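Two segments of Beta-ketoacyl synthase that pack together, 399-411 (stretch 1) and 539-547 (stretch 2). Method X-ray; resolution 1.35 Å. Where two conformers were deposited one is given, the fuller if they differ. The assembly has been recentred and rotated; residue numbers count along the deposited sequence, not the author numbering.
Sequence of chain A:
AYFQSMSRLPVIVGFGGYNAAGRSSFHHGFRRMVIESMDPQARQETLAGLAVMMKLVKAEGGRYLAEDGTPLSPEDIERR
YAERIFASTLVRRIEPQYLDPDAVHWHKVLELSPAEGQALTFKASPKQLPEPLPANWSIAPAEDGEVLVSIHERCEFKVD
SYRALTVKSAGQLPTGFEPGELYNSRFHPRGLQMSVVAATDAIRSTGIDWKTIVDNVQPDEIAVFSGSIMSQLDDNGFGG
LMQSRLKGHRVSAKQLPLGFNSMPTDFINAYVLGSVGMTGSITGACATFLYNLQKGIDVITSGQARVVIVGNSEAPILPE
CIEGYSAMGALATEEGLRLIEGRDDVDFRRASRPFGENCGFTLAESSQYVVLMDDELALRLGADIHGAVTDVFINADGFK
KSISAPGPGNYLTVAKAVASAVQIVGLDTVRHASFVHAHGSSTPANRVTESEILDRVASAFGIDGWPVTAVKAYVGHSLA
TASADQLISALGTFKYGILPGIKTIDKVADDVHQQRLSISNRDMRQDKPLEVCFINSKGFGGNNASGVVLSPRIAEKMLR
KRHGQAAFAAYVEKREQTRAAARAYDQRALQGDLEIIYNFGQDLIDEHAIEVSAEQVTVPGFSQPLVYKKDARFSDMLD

Stretch 1, residues 399-411: FKKSISAPGPGNY
Stretch 2 539-547: GFGGNNASG

Two segments far apart in the chain meet over a modest 393 Å² of buried surface, joined by one direct hydrogen bond, a CH-pi contact, two waters and close packing around glycines. Stretch 1 is loop until a helix under way by N410; stretch 2 turns through F540 to G542 and then runs as a strand from N543. The register is not a simple run: at I403 and S404 the order is locally reversed, with CA atoms pairing I403 to G541 (5.1 Å) and S404 to F540 (4.3 Å), and from G407 to N410 the partners advance together, G407 CA to G542 CA (6.6 Å) and then N410 CA to N544 CA (5.2 Å).

K400 (phi/psi -128/164) starts the contact. Its CB points toward stretch 2, and chi angles m, t, p, p fold the buried chain back so that NZ donates to A405 O at 2.6 Å, bracing the loop. On the way, CE passes 4.0 Å from G542 N; a CB on G542 would sit a tight 3.4 Å from K400 CD, so glycine leaves room for the lysine.

I403 (-70/-18; chi1 t, chi2 p) supplies the direct polar link: G541 N donates to I403 O at 2.9 Å, with an N-H...O angle of 145°. Its CB points sideways, while the side-chain end comes nearer stretch 2. G541 (84/16) and G542 (69/45) both have positive phi, which favours glycine.

S404 (-104/-8, chi1 p) lays its CB over one face of the F540 ring, 4.0 Å from the centroid and 19° off the normal. F540 reaches this position with phi/psi -41/154, chi1 m and chi2 -7°. Within its own loop, S404 N donates to S402 OG at 3.2 Å, helping to fix the turn. A405 (-71/153) points its methyl away and offers its carbonyl to water 1, which lies 3.1 Å from A405 O and 3.1 Å from G539 O and accepts from G542 N at 2.8 Å.

P406 (-68/158) leads into extended G407 (-151/-176), whose N donates to water 2 at 3.1 Å; that water lies 2.8 Å from N544 OD1, within hydrogen-bonding reach, and so links the two stretches. P408 (-80/-6) turns away, and its O accepts from Y411 N at 3.0 Å. G409 (-59/-33) brings CA to 3.5 Å from N544 ND2; a CB here would clash with that atom at 2.5 Å.

N410 (-68/-20, chi1 t, chi2 -147°) packs CB 3.3 Å from N544 OD1 and places ND2 3.8 Å from S546 OG. N544 (-140/143, chi1 m, chi2 -84°) points toward stretch 1, as does S546 (chi1 m), while intervening A545 points away, the alternation expected of a strand.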

ATOM      1  N   PHE A 399     -10.024  19.811  -1.605  1.00 13.77           N
ATOM      2  CA  PHE A 399     -10.733  19.644  -0.343  1.00 13.99           C
ATOM      3  C   PHE A 399     -12.002  18.810  -0.524  1.00 13.19           C
ATOM      4  O   PHE A 399     -12.684  18.909  -1.548  1.00 14.15           O
ATOM      5  CB  PHE A 399     -11.059  20.995   0.279  1.00 14.20           C
ATOM      6  CG  PHE A 399      -9.850  21.738   0.761  1.00 14.43           C
ATOM      7  CD1 PHE A 399      -9.069  21.208   1.776  1.00 14.91           C
ATOM      8  CD2 PHE A 399      -9.500  22.968   0.227  1.00 15.34           C
ATOM      9  CE1 PHE A 399      -7.963  21.886   2.254  1.00 15.68           C
ATOM     10  CE2 PHE A 399      -8.397  23.648   0.702  1.00 14.97           C
ATOM     11  CZ  PHE A 399      -7.628  23.099   1.712  1.00 15.64           C
ATOM     12  N   LYS A 400     -12.304  17.973   0.465  1.00 12.54           N
ATOM     13  CA  LYS A 400     -13.480  17.105   0.417  1.00 13.75           C
ATOM     14  C   LYS A 400     -14.322  17.251   1.673  1.00 14.56           C
ATOM     15  O   LYS A 400     -13.873  17.810   2.676  1.00 15.04           O
ATOM     16  CB  LYS A 400     -13.075  15.629   0.245  1.00 14.67           C
ATOM     17  CG  LYS A 400     -12.260  15.336  -1.028  1.00 14.29           C
ATOM     18  CD  LYS A 400     -11.889  13.849  -1.178  1.00 15.14           C
ATOM     19  CE  LYS A 400     -13.093  12.951  -1.510  1.00 15.14           C
ATOM     20  NZ  LYS A 400     -13.660  13.231  -2.865  1.00 15.19           N
ATOM     21  N   LYS A 401     -15.561  16.766   1.584  1.00 16.15           N
ATOM     22  CA  LYS A 401     -16.373  16.467   2.755  1.00 18.58           C
ATOM     23  C   LYS A 401     -16.155  14.981   3.013  1.00 19.20           C
ATOM     24  O   LYS A 401     -15.078  14.589   3.431  1.00 18.81           O
ATOM     25  CB  LYS A 401     -17.852  16.764   2.485  1.00 22.85           C
ATOM     26  CG  LYS A 401     -18.179  18.225   2.431  1.00 27.26           C
ATOM     27  CD  LYS A 401     -19.647  18.470   2.122  1.00 30.41           C
ATOM     28  CE  LYS A 401     -19.950  19.961   1.992  1.00 32.76           C
ATOM     29  NZ  LYS A 401     -21.298  20.182   1.402  1.00 34.69           N
ATOM     30  N   SER A 402     -17.157  14.154   2.732  1.00 20.40           N
ATOM     31  CA  SER A 402     -16.988  12.708   2.831  1.00 20.92           C
ATOM     32  C   SER A 402     -15.780  12.267   2.013  1.00 18.72           C
ATOM     33  O   SER A 402     -15.630  12.655   0.853  1.00 19.18           O
ATOM     34  CB  SER A 402     -18.219  11.986   2.300  1.00 23.24           C
ATOM     35  OG  SER A 402     -17.903  10.624   2.056  1.00 25.94           O
ATOM     36  N   ILE A 403     -14.941  11.434   2.611  1.00 18.43           N
ATOM     37  CA  ILE A 403     -13.713  10.993   1.966  1.00 16.65           C
ATOM     38  C   ILE A 403     -13.981  10.061   0.792  1.00 18.21           C
ATOM     39  O   ILE A 403     -13.118   9.872  -0.039  1.00 17.55           O
ATOM     40  CB  ILE A 403     -12.771  10.306   2.994  1.00 15.93           C
ATOM     41  CG1 ILE A 403     -11.325  10.236   2.494  1.00 14.95           C
ATOM     42  CG2 ILE A 403     -13.280   8.910   3.353  1.00 16.57           C
ATOM     43  CD1 ILE A 403     -10.681  11.546   2.127  1.00 16.38           C
ATOM     44  N   SER A 404     -15.175   9.481   0.724  1.00 20.20           N
ATOM     45  CA  SER A 404     -15.460   8.462  -0.287  1.00 23.59           C
ATOM     46  C   SER A 404     -16.309   9.004  -1.428  1.00 26.82           C
ATOM     47  O   SER A 404     -16.485   8.327  -2.441  1.00 28.47           O
ATOM     48  CB  SER A 404     -16.148   7.241   0.341  1.00 24.38           C
ATOM     49  OG  SER A 404     -17.323   7.609   1.023  1.00 23.92           O
ATOM     50  N   ALA A 405     -16.810  10.228  -1.280  1.00 28.41           N
ATOM     51  CA  ALA A 405     -17.625  10.849  -2.325  1.00 30.40           C
ATOM     52  C   ALA A 405     -16.773  11.221  -3.540  1.00 31.57           C
ATOM     53  O   ALA A 405     -15.574  11.486  -3.404  1.00 31.97           O
ATOM     54  CB  ALA A 405     -18.316  12.091  -1.783  1.00 30.42           C
ATOM     55  N   PRO A 406     -17.389  11.260  -4.733  1.00 33.31           N
ATOM     56  CA  PRO A 406     -16.643  11.580  -5.951  1.00 33.42           C
ATOM     57  C   PRO A 406     -16.175  13.022  -5.950  1.00 31.05           C
ATOM     58  O   PRO A 406     -16.759  13.851  -5.244  1.00 32.47           O
ATOM     59  CB  PRO A 406     -17.673  11.374  -7.056  1.00 35.00           C
ATOM     60  CG  PRO A 406     -18.973  11.571  -6.407  1.00 35.66           C
ATOM     61  CD  PRO A 406     -18.822  11.057  -5.015  1.00 35.15           C
ATOM     62  N   GLY A 407     -15.145  13.318  -6.734  1.00 27.72           N
ATOM     63  CA  GLY A 407     -14.646  14.672  -6.810  1.00 26.29           C
ATOM     64  C   GLY A 407     -14.004  15.038  -8.129  1.00 24.86           C
ATOM     65  O   GLY A 407     -13.981  14.256  -9.082  1.00 27.37           O
ATOM     66  N   PRO A 408     -13.461  16.246  -8.189  1.00 21.95           N
ATOM     67  CA  PRO A 408     -13.109  16.807  -9.494  1.00 22.51           C
ATOM     68  C   PRO A 408     -11.804  16.336 -10.122  1.00 19.48           C
ATOM     69  O   PRO A 408     -11.573  16.710 -11.264  1.00 19.75           O
ATOM     70  CB  PRO A 408     -13.029  18.306  -9.230  1.00 24.45           C
ATOM     71  CG  PRO A 408     -13.033  18.488  -7.801  1.00 22.68           C
ATOM     72  CD  PRO A 408     -13.579  17.277  -7.150  1.00 21.11           C
ATOM     73  N   GLY A 409     -10.991  15.551  -9.424  1.00 16.71           N
ATOM     74  CA  GLY A 409      -9.693  15.167  -9.943  1.00 14.53           C
ATOM     75  C   GLY A 409      -9.766  14.426 -11.266  1.00 12.20           C
ATOM     76  O   GLY A 409      -8.859  14.514 -12.095  1.00 11.54           O
ATOM     77  N   ASN A 410     -10.829  13.656 -11.466  1.00 11.67           N
ATOM     78  CA  ASN A 410     -10.935  12.863 -12.683  1.00 11.62           C
ATOM     79  C   ASN A 410     -11.128  13.745 -13.934  1.00 11.19           C
ATOM     80  O   ASN A 410     -10.800  13.319 -15.032  1.00 11.62           O
ATOM     81  CB  ASN A 410     -12.048  11.821 -12.518  1.00 11.91           C
ATOM     82  CG  ASN A 410     -12.008  10.698 -13.540  1.00 13.10           C
ATOM     83  OD1 ASN A 410     -13.063  10.207 -13.914  1.00 16.26           O
ATOM     84  ND2 ASN A 410     -10.842  10.237 -13.921  1.00 12.64           N
ATOM     85  N   TYR A 411     -11.582  14.991 -13.771  1.00 11.00           N
ATOM     86  CA  TYR A 411     -11.596  15.922 -14.903  1.00 11.19           C
ATOM     87  C   TYR A 411     -10.183  16.113 -15.431  1.00 11.35           C
ATOM     88  O   TYR A 411      -9.936  16.118 -16.628  1.00 13.01           O
ATOM     89  CB  TYR A 411     -12.190  17.280 -14.515  1.00 13.17           C
ATOM     90  CG  TYR A 411     -13.700  17.307 -14.439  1.00 13.90           C
ATOM     91  CD1 TYR A 411     -14.357  16.976 -13.258  1.00 14.12           C
ATOM     92  CD2 TYR A 411     -14.471  17.671 -15.542  1.00 15.39           C
ATOM     93  CE1 TYR A 411     -15.735  16.994 -13.177  1.00 16.28           C
ATOM     94  CE2 TYR A 411     -15.858  17.694 -15.467  1.00 16.83           C
ATOM     95  CZ  TYR A 411     -16.479  17.344 -14.276  1.00 17.81           C
ATOM     96  OH  TYR A 411     -17.849  17.356 -14.152  1.00 19.76           O
ATOM     97  N   GLY A 539     -11.413   5.991  -7.199  0.66 19.43           N
ATOM     98  CA  GLY A 539     -11.737   5.294  -6.000  0.66 22.14           C
ATOM     99  C   GLY A 539     -11.934   6.333  -4.958  0.66 22.99           C
ATOM    100  O   GLY A 539     -11.697   7.527  -5.155  0.66 22.48           O
ATOM    101  N   PHE A 540     -12.410   5.832  -3.846  1.00 25.40           N
ATOM    102  CA  PHE A 540     -12.403   6.509  -2.547  1.00 24.69           C
ATOM    103  C   PHE A 540     -11.114   7.237  -2.296  1.00 23.15           C
ATOM    104  O   PHE A 540     -10.061   6.861  -2.816  1.00 22.37           O
ATOM    105  CB  PHE A 540     -12.537   5.511  -1.371  1.00 24.40           C
ATOM    106  CG  PHE A 540     -13.767   4.651  -1.403  1.00 30.79           C
ATOM    107  CD1 PHE A 540     -14.774   4.850  -2.342  1.00 28.47           C
ATOM    108  CD2 PHE A 540     -13.907   3.627  -0.478  1.00 28.88           C
ATOM    109  CE1 PHE A 540     -15.902   4.043  -2.352  1.00 47.37           C
ATOM    110  CE2 PHE A 540     -15.032   2.816  -0.479  1.00 25.82           C
ATOM    111  CZ  PHE A 540     -16.034   3.029  -1.417  1.00 32.05           C
ATOM    112  N   GLY A 541     -11.210   8.265  -1.455  1.00 21.09           N
ATOM    113  CA  GLY A 541     -10.050   8.928  -0.924  1.00 19.83           C
ATOM    114  C   GLY A 541      -9.529   9.962  -1.884  1.00 16.00           C
ATOM    115  O   GLY A 541      -8.416  10.386  -1.726  1.00 17.30           O
ATOM    116  N   GLY A 542     -10.315  10.372  -2.884  1.00 14.96           N
ATOM    117  CA  GLY A 542      -9.822  11.364  -3.828  1.00 13.70           C
ATOM    118  C   GLY A 542      -8.728  10.786  -4.699  1.00 12.59           C
ATOM    119  O   GLY A 542      -7.702  11.410  -4.917  1.00 14.06           O
ATOM    120  N   ASN A 543      -8.967   9.579  -5.201  1.00 12.83           N
ATOM    121  CA  ASN A 543      -8.034   8.900  -6.076  1.00 11.74           C
ATOM    122  C   ASN A 543      -8.612   8.792  -7.474  1.00 11.30           C
ATOM    123  O   ASN A 543      -9.698   8.266  -7.650  1.00 13.62           O
ATOM    124  CB  ASN A 543      -7.686   7.526  -5.480  1.00 12.25           C
ATOM    125  CG  ASN A 543      -6.734   7.648  -4.297  1.00 12.01           C
ATOM    126  OD1 ASN A 543      -5.562   7.992  -4.469  1.00 12.23           O
ATOM    127  ND2 ASN A 543      -7.231   7.404  -3.092  1.00 12.93           N
ATOM    128  N   ASN A 544      -7.903   9.335  -8.457  1.00 10.29           N
ATOM    129  CA  ASN A 544      -8.348   9.306  -9.850  1.00 10.18           C
ATOM    130  C   ASN A 544      -7.153   9.041 -10.735  1.00  9.63           C
ATOM    131  O   ASN A 544      -6.067   9.556 -10.482  1.00 10.70           O
ATOM    132  CB  ASN A 544      -8.957  10.647 -10.283  1.00 11.17           C
ATOM    133  CG  ASN A 544     -10.050  11.131  -9.348  1.00 10.86           C
ATOM    134  OD1 ASN A 544     -11.214  10.737  -9.464  1.00 11.60           O
ATOM    135  ND2 ASN A 544      -9.682  11.993  -8.412  1.00 11.81           N
ATOM    136  N   ALA A 545      -7.355   8.275 -11.801  1.00  9.98           N
ATOM    137  CA  ALA A 545      -6.283   8.040 -12.760  1.00  9.45           C
ATOM    138  C   ALA A 545      -6.842   7.757 -14.125  1.00  9.82           C
ATOM    139  O   ALA A 545      -7.923   7.181 -14.244  1.00 10.75           O
ATOM    140  CB  ALA A 545      -5.375   6.887 -12.314  1.00 10.42           C
ATOM    141  N   SER A 546      -6.088   8.169 -15.149  1.00  9.98           N
ATOM    142  CA  SER A 546      -6.403   7.804 -16.521  1.00  9.58           C
ATOM    143  C   SER A 546      -5.129   7.402 -17.241  1.00  8.95           C
ATOM    144  O   SER A 546      -4.095   8.065 -17.110  1.00 10.56           O
ATOM    145  CB  SER A 546      -7.072   8.960 -17.270  1.00 10.89           C
ATOM    146  OG  SER A 546      -8.211   9.424 -16.582  1.00 10.21           O
ATOM    147  N   GLY A 547      -5.194   6.289 -17.965  1.00 10.80           N
ATOM    148  CA  GLY A 547      -4.059   5.788 -18.719  1.00 10.21           C
ATOM    149  C   GLY A 547      -4.271   5.811 -20.218  1.00 10.44           C
ATOM    150  O   GLY A 547      -5.409   5.683 -20.693  1.00 11.26           O
TER
HETATM  151  O   HOH W   1     -12.990   9.731  -3.434  1.00 19.24           O
HETATM  152  O   HOH W   2     -12.838  11.255  -7.271  1.00 18.86           O